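Local coordinates for hypothetical protein EF2904 (Enterococcus faecalis, PDB 2AZ4) that binds two zinc ions in a metallo-beta-lactamase fold and may be an RNA-binding exonuclease, its function not being established, at residues P164-A169 with D189-G194; M214-S219 with S380-P385. One frame throughout, in Å; residues are numbered along the deposited sequence.

Contact 1 of 2, residues P164-A169 with D189-G194. With ZN (zinc ion), chain C; ZN (zinc ion), chain D.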
loop_
_atom_site.group_PDB
_atom_site.type_symbol
_atom_site.label_atom_id
_atom_site.label_comp_id
_atom_site.label_asym_id
_atom_site.label_seq_id
_atom_site.Cartn_x
_atom_site.Cartn_y
_atom_site.Cartn_z
ATOM N N PRO A 164 13.382 -1.781 -4.701
ATOM C CA PRO A 164 12.741 -1.118 -3.560
ATOM C C PRO A 164 12.569 0.368 -3.808
ATOM O O PRO A 164 13.450 1.036 -4.399
ATOM C CB PRO A 164 13.719 -1.359 -2.408
ATOM C CG PRO A 164 15.071 -1.502 -3.105
ATOM C CD PRO A 164 14.729 -2.278 -4.347
ATOM N N VAL A 165 11.438 0.871 -3.353
ATOM C CA VAL A 165 11.083 2.243 -3.536
ATOM C C VAL A 165 10.497 2.759 -2.218
ATOM O O VAL A 165 9.925 1.980 -1.466
ATOM C CB VAL A 165 10.135 2.282 -4.741
ATOM C CG1 VAL A 165 8.704 2.613 -4.384
ATOM C CG2 VAL A 165 10.772 2.988 -5.928
ATOM N N ASP A 166 10.665 4.053 -1.937
ATOM C CA ASP A 166 10.196 4.665 -0.696
ATOM C C ASP A 166 8.668 4.883 -0.815
ATOM O O ASP A 166 8.188 5.533 -1.747
ATOM C CB ASP A 166 11.011 5.963 -0.491
ATOM C CG ASP A 166 10.450 6.923 0.566
ATOM O OD1 ASP A 166 9.541 6.554 1.352
ATOM O OD2 ASP A 166 10.938 8.102 0.580
ATOM N N HIS A 167 7.914 4.269 0.093
ATOM C CA HIS A 167 6.444 4.420 0.147
ATOM C C HIS A 167 6.032 4.155 1.612
ATOM O O HIS A 167 6.828 3.653 2.399
ATOM C CB HIS A 167 5.775 3.462 -0.867
ATOM C CG HIS A 167 4.283 3.617 -0.987
ATOM N ND1 HIS A 167 3.660 4.839 -1.119
ATOM C CD2 HIS A 167 3.295 2.689 -1.037
ATOM C CE1 HIS A 167 2.351 4.662 -1.198
ATOM N NE2 HIS A 167 2.102 3.367 -1.167
ATOM N N ASP A 168 4.824 4.519 2.003
ATOM C CA ASP A 168 4.399 4.298 3.380
ATOM C C ASP A 168 4.008 2.836 3.659
ATOM O O ASP A 168 3.673 2.523 4.792
ATOM C CB ASP A 168 3.296 5.290 3.818
ATOM C CG ASP A 168 2.048 5.194 2.971
ATOM O OD1 ASP A 168 2.136 4.603 1.891
ATOM O OD2 ASP A 168 0.960 5.702 3.371
ATOM N N ALA A 169 4.009 1.968 2.631
ATOM C CA ALA A 169 3.967 0.518 2.847
ATOM C C ALA A 169 5.405 0.039 2.828
ATOM O O ALA A 169 6.112 0.243 1.829
ATOM C CB ALA A 169 3.175 -0.219 1.751
ATOM N N ASP A 189 3.639 2.642 -6.335
ATOM C CA ASP A 189 3.460 3.860 -5.556
ATOM C C ASP A 189 4.781 4.240 -4.921
ATOM O O ASP A 189 5.514 3.351 -4.484
ATOM C CB ASP A 189 2.463 3.601 -4.431
ATOM C CG ASP A 189 1.048 3.508 -4.902
ATOM O OD1 ASP A 189 0.760 3.611 -6.116
ATOM O OD2 ASP A 189 0.187 3.337 -4.030
ATOM N N LEU A 190 5.071 5.548 -4.841
ATOM C CA LEU A 190 6.363 6.038 -4.345
ATOM C C LEU A 190 6.440 7.520 -3.979
ATOM O O LEU A 190 5.606 8.320 -4.365
ATOM C CB LEU A 190 7.524 5.737 -5.291
ATOM C CG LEU A 190 7.558 5.875 -6.821
ATOM C CD1 LEU A 190 6.532 6.763 -7.514
ATOM C CD2 LEU A 190 8.952 6.155 -7.300
ATOM N N ARG A 191 7.488 7.870 -3.249
ATOM C CA ARG A 191 7.664 9.241 -2.743
ATOM C C ARG A 191 9.146 9.495 -2.542
ATOM O O ARG A 191 9.959 8.577 -2.685
ATOM C CB ARG A 191 6.898 9.425 -1.416
ATOM C CG ARG A 191 7.389 8.481 -0.304
ATOM C CD ARG A 191 6.675 8.726 1.025
ATOM N NE ARG A 191 6.993 7.695 2.011
ATOM C CZ ARG A 191 6.477 7.627 3.237
ATOM N NH1 ARG A 191 5.598 8.519 3.646
ATOM N NH2 ARG A 191 6.844 6.652 4.055
ATOM N N LEU A 192 9.487 10.732 -2.184
ATOM C CA LEU A 192 10.865 11.125 -1.924
ATOM C C LEU A 192 11.045 11.748 -0.533
ATOM O O LEU A 192 12.116 12.311 -0.232
ATOM C CB LEU A 192 11.316 12.136 -2.998
ATOM C CG LEU A 192 11.819 11.558 -4.337
ATOM C CD1 LEU A 192 12.091 12.670 -5.346
ATOM C CD2 LEU A 192 13.093 10.736 -4.103
ATOM N N HIS A 193 10.017 11.657 0.308
ATOM C CA HIS A 193 10.079 12.227 1.651
ATOM C C HIS A 193 9.861 11.198 2.787
ATOM O O HIS A 193 9.532 11.566 3.912
ATOM C CB HIS A 193 9.081 13.392 1.771
ATOM C CG HIS A 193 7.648 12.967 1.719
ATOM N ND1 HIS A 193 6.952 12.821 0.537
ATOM C CD2 HIS A 193 6.779 12.643 2.708
ATOM C CE1 HIS A 193 5.715 12.439 0.800
ATOM N NE2 HIS A 193 5.584 12.326 2.109
ATOM N N GLY A 194 10.035 9.915 2.493
ATOM C CA GLY A 194 9.782 8.854 3.486
ATOM C C GLY A 194 10.997 8.462 4.313
ATOM O O GLY A 194 11.912 9.266 4.517
HETATM ZN ZN ZN C . 0.163 2.470 -1.800
HETATM ZN ZN ZN D . -1.940 2.870 -4.586
HETATM O O HOH W 1 -1.063 4.222 -1.313
HETATM O O HOH W 2 -2.052 2.138 -2.370
HETATM O O HOH W 3 -2.628 4.808 -3.469
#
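Segments 164-169, leaving strand 158-164 at P164, and 189-194, after strand 182-186, are loops that lie closest at H167 and L190, whose CA atoms are 4.8 Å apart, and one backbone hydrogen bond joins them, from R191 N to D166 O. Both are metal-bearing loops of the metallo-beta-lactamase fold, and each delivers a zinc ligand. H167, its CG anti to the backbone N (chi1 -175°), reaches the chain C zinc through NE2 at 2.2 Å. D189 runs alongside, pointing the same way, and its OD2 bridges both metals, 2.4 Å from the chain C zinc and 2.2 Å from the chain D zinc. The CB of D189 sits over one face of the H167 ring as a CH-pi contact, 3.4 Å from the centroid, while OD1 of D168 lies over the opposite face; ring and carboxylate of D189 stand nearly perpendicular. H92 and H94 complete the protein ligands of the first zinc; D96, H97 and H404 those of the second. ND1 of H167 is held by the carbonyl of G381, which fixes the ring's rotation and should leave NE2 as the deprotonated, metal-binding nitrogen. Away from the metals, the buried D166 carboxylate gives each oxygen a different partner. D166 OD1 makes a salt bridge with R191 NE at 2.9 Å, met from above the carboxylate plane, the planes of the two groups 55° apart. The guanidinium, on an extended chain, is sandwiched between G194 CA and D168 N; its NH2 forms a second salt bridge, with E237. V165 CG1 meets L190 CB at 3.5 Å, a tight carbon contact. The other carboxylate oxygen, D166 OD2, accepts from G194 N at 2.8 Å with its syn lone pair.

Contact 2 of 2, residues M214-S219 with S380-P385; sequences MMEGVS and SGHAIP
The H382 imidazole carries V218 over one face and a carboxylate oxygen of E216 at its edge, in the plane of the ring. V218 makes a CH-pi contact with its CB 3.7 Å from the centroid of the H382 ring, and its two methyls straddle that face, CG1 toward CD2 and CG2 toward CE1. At the edge, ND1 of H382 donates to E216 OE1 over 2.9 Å, nearly straight at 166°. The carboxylate is turned well out of the ring plane, 69° between the two, and the N-H meets OE1 from above the carboxylate plane. E216 gets there by a crowded first torsion, CG between the backbone N and the carbonyl carbon, and a bend at chi2. OE1 also accepts from L190 N, while E216 OE2 accepts from V218 N at 3.2 Å, so this buried group is gripped through both oxygens and its rotation is fixed. A water, W 4, ties the loops together further: it donates to E216 OE2 and to A383 O and accepts from S219 N. The A383 carbonyl also accepts from S219 OG, 2.7 Å from OG to O and in the carbonyl plane. S219 OG lies 3.5 Å from P385 CD, where helix 385-395 starts behind the N-cap residue I384. The backbone N-H of H382 is taken by S380 OG in an ST turn. H382 and V218 lie beside the zinc ligands D189 and H404 respectively. The pairing of H382 with E216, a histidine-carboxylate hydrogen bond next to the two-zinc site, is consistent with the motif B histidine and motif A acid of beta-CASP nucleases such as RNase J.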
loop_
_atom_site.group_PDB
_atom_site.type_symbol
_atom_site.label_atom_id
_atom_site.label_comp_id
_atom_site.label_asym_id
_atom_site.label_seq_id
_atom_site.Cartn_x
_atom_site.Cartn_y
_atom_site.Cartn_z
ATOM N N MET A 214 5.666 3.918 -16.730
ATOM C CA MET A 214 4.307 3.815 -16.215
ATOM C C MET A 214 4.308 4.293 -14.760
ATOM O O MET A 214 4.748 3.576 -13.872
ATOM C CB MET A 214 3.774 2.373 -16.361
ATOM C CG MET A 214 3.630 1.917 -17.842
ATOM S SD MET A 214 3.521 0.139 -18.163
ATOM C CE MET A 214 5.150 -0.370 -17.642
ATOM N N MET A 215 3.828 5.516 -14.540
ATOM C CA MET A 215 4.018 6.231 -13.276
ATOM C C MET A 215 2.735 6.736 -12.621
ATOM O O MET A 215 1.886 7.351 -13.280
ATOM C CB MET A 215 5.000 7.399 -13.489
ATOM C CG MET A 215 5.196 8.339 -12.282
ATOM S SD MET A 215 6.599 9.434 -12.610
ATOM C CE MET A 215 6.633 10.396 -11.101
ATOM N N GLU A 216 2.625 6.507 -11.308
ATOM C CA GLU A 216 1.528 7.019 -10.506
ATOM C C GLU A 216 1.424 8.551 -10.509
ATOM O O GLU A 216 2.420 9.267 -10.726
ATOM C CB GLU A 216 1.635 6.517 -9.053
ATOM C CG GLU A 216 2.832 7.073 -8.312
ATOM C CD GLU A 216 2.451 7.686 -6.981
ATOM O OE1 GLU A 216 2.811 7.102 -5.941
ATOM O OE2 GLU A 216 1.802 8.761 -6.964
ATOM N N GLY A 217 0.199 9.032 -10.302
ATOM C CA GLY A 217 -0.077 10.460 -10.208
ATOM C C GLY A 217 -1.119 10.736 -9.148
ATOM O O GLY A 217 -2.089 11.469 -9.374
ATOM N N VAL A 218 -0.917 10.158 -7.972
ATOM C CA VAL A 218 -1.913 10.264 -6.906
ATOM C C VAL A 218 -2.034 11.699 -6.366
ATOM O O VAL A 218 -3.143 12.267 -6.340
ATOM C CB VAL A 218 -1.650 9.242 -5.775
ATOM C CG1 VAL A 218 -2.614 9.453 -4.617
ATOM C CG2 VAL A 218 -1.756 7.815 -6.321
ATOM N N SER A 219 -0.911 12.297 -5.969
ATOM C CA SER A 219 -0.976 13.584 -5.275
ATOM C C SER A 219 -1.575 14.714 -6.135
ATOM O O SER A 219 -2.219 15.616 -5.603
ATOM C CB SER A 219 0.377 14.005 -4.735
ATOM O OG SER A 219 1.264 14.338 -5.792
ATOM N N SER A 380 1.806 11.731 3.814
ATOM C CA SER A 380 1.432 10.970 2.633
ATOM C C SER A 380 2.483 9.945 2.227
ATOM O O SER A 380 3.681 10.207 2.254
ATOM C CB SER A 380 1.145 11.890 1.445
ATOM O OG SER A 380 0.733 11.099 0.339
ATOM N N GLY A 381 2.015 8.770 1.825
ATOM C CA GLY A 381 2.884 7.814 1.175
ATOM C C GLY A 381 3.270 8.174 -0.265
ATOM O O GLY A 381 4.132 7.512 -0.841
ATOM N N HIS A 382 2.635 9.207 -0.841
ATOM C CA HIS A 382 2.797 9.541 -2.271
ATOM C C HIS A 382 3.654 10.765 -2.523
ATOM O O HIS A 382 3.684 11.690 -1.701
ATOM C CB HIS A 382 1.435 9.709 -2.953
ATOM C CG HIS A 382 0.633 8.448 -2.977
ATOM N ND1 HIS A 382 0.840 7.455 -3.907
ATOM C CD2 HIS A 382 -0.359 8.006 -2.165
ATOM C CE1 HIS A 382 0.008 6.455 -3.671
ATOM N NE2 HIS A 382 -0.742 6.770 -2.631
ATOM N N ALA A 383 4.384 10.740 -3.636
ATOM C CA ALA A 383 5.279 11.843 -3.999
ATOM C C ALA A 383 4.443 13.102 -4.097
ATOM O O ALA A 383 3.381 13.078 -4.705
ATOM C CB ALA A 383 5.954 11.557 -5.324
ATOM N N ILE A 384 4.890 14.189 -3.477
ATOM C CA ILE A 384 4.170 15.452 -3.617
ATOM C C ILE A 384 4.286 15.938 -5.097
ATOM O O ILE A 384 5.168 15.479 -5.818
ATOM C CB ILE A 384 4.675 16.510 -2.603
ATOM C CG1 ILE A 384 6.110 16.925 -2.930
ATOM C CG2 ILE A 384 4.569 15.959 -1.175
ATOM C CD1 ILE A 384 6.709 18.013 -1.981
ATOM N N PRO A 385 3.374 16.825 -5.567
ATOM C CA PRO A 385 3.424 17.165 -7.007
ATOM C C PRO A 385 4.831 17.550 -7.496
ATOM O O PRO A 385 5.292 17.025 -8.503
ATOM C CB PRO A 385 2.439 18.331 -7.120
ATOM C CG PRO A 385 1.423 18.051 -6.031
ATOM C CD PRO A 385 2.263 17.513 -4.878
HETATM O O HOH W 4 1.879 11.245 -5.980
#

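How the contacts relate
The two contacts lie side by side, their centres about 9 Å apart, and follow one another in series: contact 1 closes before 214-219 begins. Strands 158-164, 182-186 and 212-216, which lead into three of the loops, belong to one seven-stranded mixed sheet; 380-385 instead follows strand 373-376, the edge of the separate six-stranded parallel sheet, and runs into helix 385-395. That parallel sheet is consistent with a beta-CASP domain inserted in the metallo-beta-lactamase domain, so that 380-385 closes the zinc site from that side of the chain. S380 O probably accepts a hydrogen bond from R191 NH1, and H382 CE1 packs 3.1 Å from D189 OD2.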